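Local coordinates for guanine nucleotide exchange protein (PDB 1XSZ), which probably acts as a guanine nucleotide exchange factor for ADP-ribosylation factor (Arf) GTPases, with a cap over its active site, at residues W253-T265 with T276-F290. Sequence-based numbering, arbitrary orientation.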
ATOM      1  N   TRP A 253       1.764   0.719 -14.430  1.00 13.63           N
ATOM      2  CA  TRP A 253       0.764  -0.272 -14.063  1.00 12.68           C
ATOM      3  C   TRP A 253       0.014   0.087 -12.790  1.00 12.18           C
ATOM      4  O   TRP A 253      -1.151  -0.265 -12.652  1.00 13.16           O
ATOM      5  CB  TRP A 253       1.363  -1.692 -13.982  1.00 14.00           C
ATOM      6  CG  TRP A 253       2.048  -2.090 -12.704  1.00 14.04           C
ATOM      7  CD1 TRP A 253       3.382  -2.007 -12.425  1.00 12.21           C
ATOM      8  CD2 TRP A 253       1.442  -2.730 -11.572  1.00 13.08           C
ATOM      9  NE1 TRP A 253       3.650  -2.562 -11.197  1.00 14.13           N
ATOM     10  CE2 TRP A 253       2.477  -3.015 -10.651  1.00 13.01           C
ATOM     11  CE3 TRP A 253       0.128  -3.098 -11.249  1.00 13.43           C
ATOM     12  CZ2 TRP A 253       2.240  -3.650  -9.428  1.00 13.59           C
ATOM     13  CZ3 TRP A 253      -0.108  -3.730 -10.033  1.00 13.84           C
ATOM     14  CH2 TRP A 253       0.943  -4.001  -9.139  1.00 14.53           C
ATOM     15  N   LEU A 254       0.672   0.794 -11.873  1.00 12.50           N
ATOM     16  CA  LEU A 254       0.014   1.209 -10.636  1.00 11.53           C
ATOM     17  C   LEU A 254      -0.973   2.342 -10.927  1.00 12.95           C
ATOM     18  O   LEU A 254      -2.003   2.458 -10.267  1.00 13.84           O
ATOM     19  CB  LEU A 254       1.051   1.625  -9.590  1.00 12.90           C
ATOM     20  CG  LEU A 254       1.874   0.442  -9.055  1.00 13.54           C
ATOM     21  CD1 LEU A 254       2.993   0.924  -8.144  1.00 17.41           C
ATOM     22  CD2 LEU A 254       0.947  -0.516  -8.310  1.00 15.27           C
ATOM     23  N   SER A 255      -0.646   3.183 -11.904  0.50 12.41           N
ATOM     24  CA  SER A 255      -1.531   4.275 -12.294  0.50 13.31           C
ATOM     25  C   SER A 255      -2.798   3.665 -12.908  0.50 13.74           C
ATOM     26  O   SER A 255      -3.914   4.103 -12.633  0.50 13.00           O
ATOM     27  CB  SER A 255      -0.831   5.179 -13.313  0.50 15.00           C
ATOM     28  OG  SER A 255      -1.703   6.184 -13.797  0.50 20.06           O
ATOM     29  N   PHE A 256      -2.611   2.639 -13.732  1.00 13.62           N
ATOM     30  CA  PHE A 256      -3.708   1.936 -14.387  1.00 13.49           C
ATOM     31  C   PHE A 256      -4.592   1.242 -13.345  1.00 13.84           C
ATOM     32  O   PHE A 256      -5.810   1.408 -13.319  1.00 16.47           O
ATOM     33  CB  PHE A 256      -3.092   0.903 -15.353  1.00 13.61           C
ATOM     34  CG  PHE A 256      -4.078  -0.026 -16.023  1.00 13.35           C
ATOM     35  CD1 PHE A 256      -4.686  -1.068 -15.322  1.00 13.40           C
ATOM     36  CD2 PHE A 256      -4.323   0.087 -17.391  1.00 14.14           C
ATOM     37  CE1 PHE A 256      -5.515  -1.984 -15.974  1.00 13.37           C
ATOM     38  CE2 PHE A 256      -5.148  -0.820 -18.052  1.00 13.87           C
ATOM     39  CZ  PHE A 256      -5.747  -1.863 -17.341  1.00 13.83           C
ATOM     40  N   PHE A 257      -3.954   0.486 -12.465  1.00 12.84           N
ATOM     41  CA  PHE A 257      -4.666  -0.295 -11.466  1.00 12.31           C
ATOM     42  C   PHE A 257      -5.357   0.484 -10.348  1.00 11.99           C
ATOM     43  O   PHE A 257      -6.490   0.154  -9.970  1.00 12.38           O
ATOM     44  CB  PHE A 257      -3.683  -1.316 -10.874  1.00 12.12           C
ATOM     45  CG  PHE A 257      -4.309  -2.334  -9.953  1.00 11.06           C
ATOM     46  CD1 PHE A 257      -5.368  -3.135 -10.380  1.00 12.80           C
ATOM     47  CD2 PHE A 257      -3.796  -2.524  -8.673  1.00 12.33           C
ATOM     48  CE1 PHE A 257      -5.909  -4.115  -9.540  1.00 13.41           C
ATOM     49  CE2 PHE A 257      -4.331  -3.499  -7.829  1.00 11.19           C
ATOM     50  CZ  PHE A 257      -5.388  -4.293  -8.266  1.00 12.83           C
ATOM     51  N   THR A 258      -4.692   1.524  -9.847  1.00 11.77           N
ATOM     52  CA  THR A 258      -5.204   2.286  -8.704  1.00 12.29           C
ATOM     53  C   THR A 258      -5.443   3.781  -8.894  1.00 13.55           C
ATOM     54  O   THR A 258      -6.027   4.419  -8.015  1.00 13.65           O
ATOM     55  CB  THR A 258      -4.232   2.190  -7.514  1.00 12.47           C
ATOM     56  OG1 THR A 258      -3.056   2.959  -7.805  1.00 13.44           O
ATOM     57  CG2 THR A 258      -3.823   0.741  -7.242  1.00 13.65           C
ATOM     58  N   GLY A 259      -4.967   4.344  -9.999  1.00 12.75           N
ATOM     59  CA  GLY A 259      -5.119   5.776 -10.231  1.00 13.17           C
ATOM     60  C   GLY A 259      -3.985   6.562  -9.591  1.00 12.38           C
ATOM     61  O   GLY A 259      -3.985   7.791  -9.569  1.00 13.48           O
ATOM     62  N   TYR A 260      -2.996   5.843  -9.079  1.00 12.10           N
ATOM     63  CA  TYR A 260      -1.841   6.424  -8.412  1.00 11.62           C
ATOM     64  C   TYR A 260      -1.117   7.436  -9.297  1.00 13.48           C
ATOM     65  O   TYR A 260      -0.841   7.162 -10.474  1.00 14.76           O
ATOM     66  CB  TYR A 260      -0.892   5.285  -8.021  1.00 12.25           C
ATOM     67  CG  TYR A 260       0.340   5.659  -7.230  1.00 11.96           C
ATOM     68  CD1 TYR A 260       0.261   6.430  -6.064  1.00 11.59           C
ATOM     69  CD2 TYR A 260       1.590   5.156  -7.601  1.00 13.32           C
ATOM     70  CE1 TYR A 260       1.401   6.679  -5.291  1.00 12.83           C
ATOM     71  CE2 TYR A 260       2.721   5.396  -6.842  1.00 14.08           C
ATOM     72  CZ  TYR A 260       2.630   6.154  -5.691  1.00 12.20           C
ATOM     73  OH  TYR A 260       3.764   6.383  -4.952  1.00 15.15           O
ATOM     74  N   LYS A 261      -0.810   8.595  -8.721  1.00 13.23           N
ATOM     75  CA  LYS A 261      -0.098   9.653  -9.433  1.00 14.73           C
ATOM     76  C   LYS A 261       1.253   9.953  -8.789  1.00 15.69           C
ATOM     77  O   LYS A 261       1.976  10.849  -9.237  1.00 16.97           O
ATOM     78  CB  LYS A 261      -0.939  10.933  -9.487  1.00 15.66           C
ATOM     79  CG  LYS A 261      -2.236  10.788 -10.259  1.00 18.59           C
ATOM     80  CD  LYS A 261      -2.807  12.139 -10.662  1.00 24.24           C
ATOM     81  CE  LYS A 261      -1.906  12.832 -11.675  1.00 23.96           C
ATOM     82  NZ  LYS A 261      -2.491  14.118 -12.146  1.00 27.30           N
ATOM     83  N   GLY A 262       1.593   9.213  -7.737  1.00 14.47           N
ATOM     84  CA  GLY A 262       2.866   9.413  -7.070  1.00 14.62           C
ATOM     85  C   GLY A 262       2.787   9.772  -5.598  1.00 13.82           C
ATOM     86  O   GLY A 262       1.706  10.062  -5.065  1.00 14.07           O
ATOM     87  N   THR A 263       3.942   9.744  -4.940  1.00 14.28           N
ATOM     88  CA  THR A 263       4.060  10.074  -3.527  1.00 15.00           C
ATOM     89  C   THR A 263       5.118  11.153  -3.332  1.00 16.63           C
ATOM     90  O   THR A 263       6.224  11.057  -3.868  1.00 17.90           O
ATOM     91  CB  THR A 263       4.472   8.849  -2.693  1.00 15.76           C
ATOM     92  OG1 THR A 263       3.475   7.833  -2.822  1.00 17.39           O
ATOM     93  CG2 THR A 263       4.622   9.224  -1.222  1.00 17.84           C
ATOM     94  N   ILE A 264       4.766  12.180  -2.572  1.00 16.22           N
ATOM     95  CA  ILE A 264       5.688  13.267  -2.277  1.00 17.07           C
ATOM     96  C   ILE A 264       6.144  13.064  -0.842  1.00 17.69           C
ATOM     97  O   ILE A 264       5.320  12.851   0.049  1.00 18.38           O
ATOM     98  CB  ILE A 264       4.990  14.639  -2.373  1.00 16.12           C
ATOM     99  CG1 ILE A 264       4.375  14.815  -3.760  1.00 19.06           C
ATOM    100  CG2 ILE A 264       5.990  15.757  -2.067  1.00 18.27           C
ATOM    101  CD1 ILE A 264       3.428  15.989  -3.867  1.00 20.25           C
ATOM    102  N   THR A 265       7.451  13.101  -0.614  1.00 18.19           N
ATOM    103  CA  THR A 265       7.972  12.948   0.735  1.00 17.86           C
ATOM    104  C   THR A 265       8.503  14.295   1.207  1.00 18.36           C
ATOM    105  O   THR A 265       9.374  14.894   0.568  1.00 19.11           O
ATOM    106  CB  THR A 265       9.100  11.898   0.806  1.00 18.87           C
ATOM    107  OG1 THR A 265       8.583  10.620   0.413  1.00 20.79           O
ATOM    108  CG2 THR A 265       9.642  11.794   2.225  1.00 21.28           C
ATOM    109  N   THR A 276       4.531  11.778   4.247  1.00 15.52           N
ATOM    110  CA  THR A 276       4.361  11.403   2.853  1.00 15.87           C
ATOM    111  C   THR A 276       2.955  11.779   2.412  1.00 14.60           C
ATOM    112  O   THR A 276       2.001  11.749   3.205  1.00 14.34           O
ATOM    113  CB  THR A 276       4.563   9.894   2.615  1.00 16.12           C
ATOM    114  OG1 THR A 276       3.683   9.153   3.466  1.00 16.00           O
ATOM    115  CG2 THR A 276       6.005   9.500   2.882  1.00 16.87           C
ATOM    116  N   ILE A 277       2.833  12.150   1.145  1.00 13.47           N
ATOM    117  CA  ILE A 277       1.553  12.534   0.585  1.00 13.30           C
ATOM    118  C   ILE A 277       1.359  11.780  -0.719  1.00 13.27           C
ATOM    119  O   ILE A 277       2.113  11.965  -1.677  1.00 13.88           O
ATOM    120  CB  ILE A 277       1.494  14.055   0.313  1.00 14.22           C
ATOM    121  CG1 ILE A 277       1.757  14.831   1.607  1.00 16.79           C
ATOM    122  CG2 ILE A 277       0.142  14.422  -0.271  1.00 14.50           C
ATOM    123  CD1 ILE A 277       1.751  16.340   1.422  1.00 17.98           C
ATOM    124  N   GLN A 278       0.363  10.901  -0.739  1.00 12.23           N
ATOM    125  CA  GLN A 278       0.047  10.111  -1.922  1.00 11.99           C
ATOM    126  C   GLN A 278      -1.146  10.718  -2.634  1.00 12.54           C
ATOM    127  O   GLN A 278      -2.102  11.151  -1.993  1.00 12.87           O
ATOM    128  CB  GLN A 278      -0.311   8.678  -1.528  1.00 12.85           C
ATOM    129  CG  GLN A 278       0.742   7.952  -0.742  1.00 13.76           C
ATOM    130  CD  GLN A 278       0.222   6.633  -0.216  1.00 12.79           C
ATOM    131  OE1 GLN A 278      -0.267   5.800  -0.979  1.00 14.81           O
ATOM    132  NE2 GLN A 278       0.317   6.440   1.089  1.00 14.63           N
ATOM    133  N   VAL A 279      -1.106  10.723  -3.958  1.00 12.66           N
ATOM    134  CA  VAL A 279      -2.195  11.267  -4.747  1.00 12.56           C
ATOM    135  C   VAL A 279      -2.744  10.219  -5.709  1.00 12.97           C
ATOM    136  O   VAL A 279      -1.978   9.515  -6.370  1.00 13.11           O
ATOM    137  CB  VAL A 279      -1.728  12.499  -5.560  1.00 13.62           C
ATOM    138  CG1 VAL A 279      -2.857  13.004  -6.432  1.00 15.14           C
ATOM    139  CG2 VAL A 279      -1.255  13.596  -4.617  1.00 15.42           C
ATOM    140  N   TYR A 280      -4.067  10.115  -5.768  1.00 11.74           N
ATOM    141  CA  TYR A 280      -4.742   9.186  -6.665  1.00 11.38           C
ATOM    142  C   TYR A 280      -5.860   9.916  -7.397  1.00 12.07           C
ATOM    143  O   TYR A 280      -6.612  10.667  -6.786  1.00 13.41           O
ATOM    144  CB  TYR A 280      -5.380   8.013  -5.902  1.00 12.24           C
ATOM    145  CG  TYR A 280      -4.413   7.152  -5.137  1.00 10.85           C
ATOM    146  CD1 TYR A 280      -3.905   7.568  -3.911  1.00 11.68           C
ATOM    147  CD2 TYR A 280      -3.966   5.937  -5.660  1.00 11.53           C
ATOM    148  CE1 TYR A 280      -2.971   6.802  -3.224  1.00 12.21           C
ATOM    149  CE2 TYR A 280      -3.033   5.164  -4.984  1.00 12.15           C
ATOM    150  CZ  TYR A 280      -2.535   5.602  -3.770  1.00 12.53           C
ATOM    151  OH  TYR A 280      -1.582   4.865  -3.115  1.00 13.13           O
ATOM    152  N   THR A 281      -5.959   9.713  -8.705  1.00 12.86           N
ATOM    153  CA  THR A 281      -7.036  10.308  -9.483  1.00 14.45           C
ATOM    154  C   THR A 281      -7.663   9.151 -10.247  1.00 15.55           C
ATOM    155  O   THR A 281      -6.967   8.317 -10.835  1.00 15.56           O
ATOM    156  CB  THR A 281      -6.544  11.420 -10.447  1.00 16.94           C
ATOM    157  OG1 THR A 281      -5.562  10.897 -11.343  1.00 21.80           O
ATOM    158  CG2 THR A 281      -5.950  12.567  -9.660  1.00 17.62           C
ATOM    159  N   PRO A 282      -8.994   9.073 -10.244  1.00 14.45           N
ATOM    160  CA  PRO A 282      -9.691   7.988 -10.933  1.00 15.04           C
ATOM    161  C   PRO A 282      -9.611   7.922 -12.450  1.00 15.64           C
ATOM    162  O   PRO A 282      -9.566   8.943 -13.134  1.00 16.18           O
ATOM    163  CB  PRO A 282     -11.129   8.149 -10.451  1.00 16.22           C
ATOM    164  CG  PRO A 282     -11.250   9.648 -10.288  1.00 17.86           C
ATOM    165  CD  PRO A 282      -9.949   9.994  -9.598  1.00 15.63           C
ATOM    166  N   ASN A 283      -9.557   6.698 -12.965  1.00 14.44           N
ATOM    167  CA  ASN A 283      -9.583   6.470 -14.400  1.00 14.12           C
ATOM    168  C   ASN A 283     -10.514   5.281 -14.628  1.00 14.58           C
ATOM    169  O   ASN A 283     -10.940   4.622 -13.676  1.00 14.10           O
ATOM    170  CB  ASN A 283      -8.178   6.247 -14.990  1.00 15.00           C
ATOM    171  CG  ASN A 283      -7.471   5.043 -14.423  1.00 14.01           C
ATOM    172  OD1 ASN A 283      -7.952   3.920 -14.538  1.00 14.82           O
ATOM    173  ND2 ASN A 283      -6.310   5.269 -13.820  1.00 14.38           N
ATOM    174  N   ILE A 284     -10.854   5.010 -15.877  1.00 15.43           N
ATOM    175  CA  ILE A 284     -11.794   3.933 -16.168  1.00 16.39           C
ATOM    176  C   ILE A 284     -11.410   2.566 -15.600  1.00 16.43           C
ATOM    177  O   ILE A 284     -12.282   1.753 -15.286  1.00 17.69           O
ATOM    178  CB  ILE A 284     -12.032   3.820 -17.693  1.00 18.87           C
ATOM    179  CG1 ILE A 284     -13.255   2.944 -17.972  1.00 19.99           C
ATOM    180  CG2 ILE A 284     -10.795   3.259 -18.372  1.00 20.68           C
ATOM    181  CD1 ILE A 284     -13.690   2.958 -19.421  1.00 23.04           C
ATOM    182  N   PHE A 285     -10.114   2.318 -15.456  1.00 15.24           N
ATOM    183  CA  PHE A 285      -9.646   1.039 -14.934  1.00 16.21           C
ATOM    184  C   PHE A 285      -9.682   0.985 -13.411  1.00 16.14           C
ATOM    185  O   PHE A 285     -10.185   0.028 -12.823  1.00 17.30           O
ATOM    186  CB  PHE A 285      -8.217   0.774 -15.420  1.00 17.54           C
ATOM    187  CG  PHE A 285      -8.058   0.890 -16.910  1.00 17.97           C
ATOM    188  CD1 PHE A 285      -8.585  -0.082 -17.759  1.00 18.77           C
ATOM    189  CD2 PHE A 285      -7.427   1.994 -17.470  1.00 19.53           C
ATOM    190  CE1 PHE A 285      -8.488   0.046 -19.142  1.00 20.44           C
ATOM    191  CE2 PHE A 285      -7.323   2.134 -18.853  1.00 19.74           C
ATOM    192  CZ  PHE A 285      -7.856   1.158 -19.691  1.00 19.23           C
ATOM    193  N   SER A 286      -9.163   2.023 -12.767  1.00 14.19           N
ATOM    194  CA  SER A 286      -9.104   2.054 -11.315  1.00 13.99           C
ATOM    195  C   SER A 286     -10.453   2.168 -10.618  1.00 14.46           C
ATOM    196  O   SER A 286     -10.635   1.624  -9.531  1.00 15.00           O
ATOM    197  CB  SER A 286      -8.200   3.199 -10.846  1.00 15.06           C
ATOM    198  OG  SER A 286      -8.797   4.467 -11.093  1.00 13.51           O
ATOM    199  N   LYS A 287     -11.395   2.862 -11.250  0.50 12.85           N
ATOM    200  CA  LYS A 287     -12.724   3.054 -10.673  0.50 14.21           C
ATOM    201  C   LYS A 287     -13.426   1.753 -10.323  0.50 14.44           C
ATOM    202  O   LYS A 287     -14.257   1.713  -9.419  0.50 15.13           O
ATOM    203  CB  LYS A 287     -13.616   3.838 -11.636  0.50 15.68           C
ATOM    204  CG  LYS A 287     -13.224   5.291 -11.836  0.50 18.33           C
ATOM    205  CD  LYS A 287     -14.245   6.002 -12.711  0.50 21.19           C
ATOM    206  CE  LYS A 287     -13.880   7.462 -12.931  0.50 22.69           C
ATOM    207  NZ  LYS A 287     -12.616   7.615 -13.703  0.50 24.99           N
ATOM    208  N   TRP A 288     -13.086   0.691 -11.044  1.00 14.84           N
ATOM    209  CA  TRP A 288     -13.704  -0.612 -10.835  1.00 15.67           C
ATOM    210  C   TRP A 288     -13.437  -1.143  -9.428  1.00 16.16           C
ATOM    211  O   TRP A 288     -14.283  -1.825  -8.833  1.00 18.15           O
ATOM    212  CB  TRP A 288     -13.167  -1.594 -11.882  1.00 16.73           C
ATOM    213  CG  TRP A 288     -13.850  -2.921 -11.893  1.00 17.32           C
ATOM    214  CD1 TRP A 288     -15.190  -3.156 -12.018  1.00 17.41           C
ATOM    215  CD2 TRP A 288     -13.224  -4.206 -11.809  1.00 15.54           C
ATOM    216  NE1 TRP A 288     -15.436  -4.509 -12.017  1.00 17.83           N
ATOM    217  CE2 TRP A 288     -14.246  -5.176 -11.889  1.00 16.11           C
ATOM    218  CE3 TRP A 288     -11.895  -4.630 -11.675  1.00 15.20           C
ATOM    219  CZ2 TRP A 288     -13.981  -6.548 -11.838  1.00 16.33           C
ATOM    220  CZ3 TRP A 288     -11.632  -5.993 -11.625  1.00 16.04           C
ATOM    221  CH2 TRP A 288     -12.673  -6.936 -11.706  1.00 16.34           C
ATOM    222  N   LEU A 289     -12.274  -0.805  -8.886  1.00 15.52           N
ATOM    223  CA  LEU A 289     -11.887  -1.277  -7.564  1.00 15.44           C
ATOM    224  C   LEU A 289     -11.690  -0.191  -6.519  1.00 16.02           C
ATOM    225  O   LEU A 289     -11.793  -0.460  -5.323  1.00 19.14           O
ATOM    226  CB  LEU A 289     -10.593  -2.091  -7.665  1.00 16.23           C
ATOM    227  CG  LEU A 289     -10.665  -3.370  -8.501  1.00 17.01           C
ATOM    228  CD1 LEU A 289      -9.267  -3.927  -8.730  1.00 17.77           C
ATOM    229  CD2 LEU A 289     -11.543  -4.388  -7.795  1.00 19.38           C
ATOM    230  N   PHE A 290     -11.414   1.033  -6.958  1.00 15.73           N
ATOM    231  CA  PHE A 290     -11.149   2.104  -6.012  1.00 17.16           C
ATOM    232  C   PHE A 290     -12.098   3.300  -6.046  1.00 17.66           C
ATOM    233  O   PHE A 290     -11.818   4.333  -5.441  1.00 19.67           O
ATOM    234  CB  PHE A 290      -9.693   2.560  -6.163  1.00 17.19           C
ATOM    235  CG  PHE A 290      -8.697   1.444  -5.979  1.00 15.67           C
ATOM    236  CD1 PHE A 290      -8.246   0.703  -7.067  1.00 16.10           C
ATOM    237  CD2 PHE A 290      -8.256   1.094  -4.703  1.00 18.84           C
ATOM    238  CE1 PHE A 290      -7.372  -0.377  -6.890  1.00 16.96           C
ATOM    239  CE2 PHE A 290      -7.385   0.018  -4.516  1.00 19.61           C
ATOM    240  CZ  PHE A 290      -6.944  -0.717  -5.611  1.00 18.80           C
TER
HETATM  241  O   HOH W   1      -8.239  -1.713 -11.597  1.00 14.46           O
HETATM  242  O   HOH W   2      -4.904  13.100 -13.221  1.00 36.07           O
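Ile264 and Ile277 form an antiparallel hydrogen-bonded pair: Ile264 N to Ile277 O and Ile277 N to Ile264 O, both 2.8 Å. Lys261 N to Val279 O and Thr281 N to Gly259 O carry the pairing toward the helix end. The first three join the strands of the 260-268/274-280 hairpin; the last lies just past their ends. Between the strands, Tyr280 CE2 lies 3.7 Å from Tyr260 CD1, the rings inclined obliquely.

Beyond the strands, aromatic rings carry much of the contact. Phe256 and Phe285 form an offset stack, centroids 4.0 Å apart and planes at 14°. The Phe256 CG lies anti to its N (chi1 174°), which carries the ring out to Phe285. Phe290 turns its edge to the face of Phe257, with planes at 82°.

Asn283 supplies a direct side-chain link. Its ND2 donates to Ser255 O (2.9 Å, a bent bond), and Gly259 N reaches Ser255 O from the opposite face of the carbonyl plane. Asn283 OD1 accepts from Ser286 N in an Asx motif. A water bridges Phe257 O and Phe285 O.

Helix 131-149 touches Phe256 and Phe257; Tyr280 OH bonds Ala106 N. Within the capping domain, backbone pairing thus fixes the hairpin, while ring packing and one amide fasten helix 252-258 to residues 281-290.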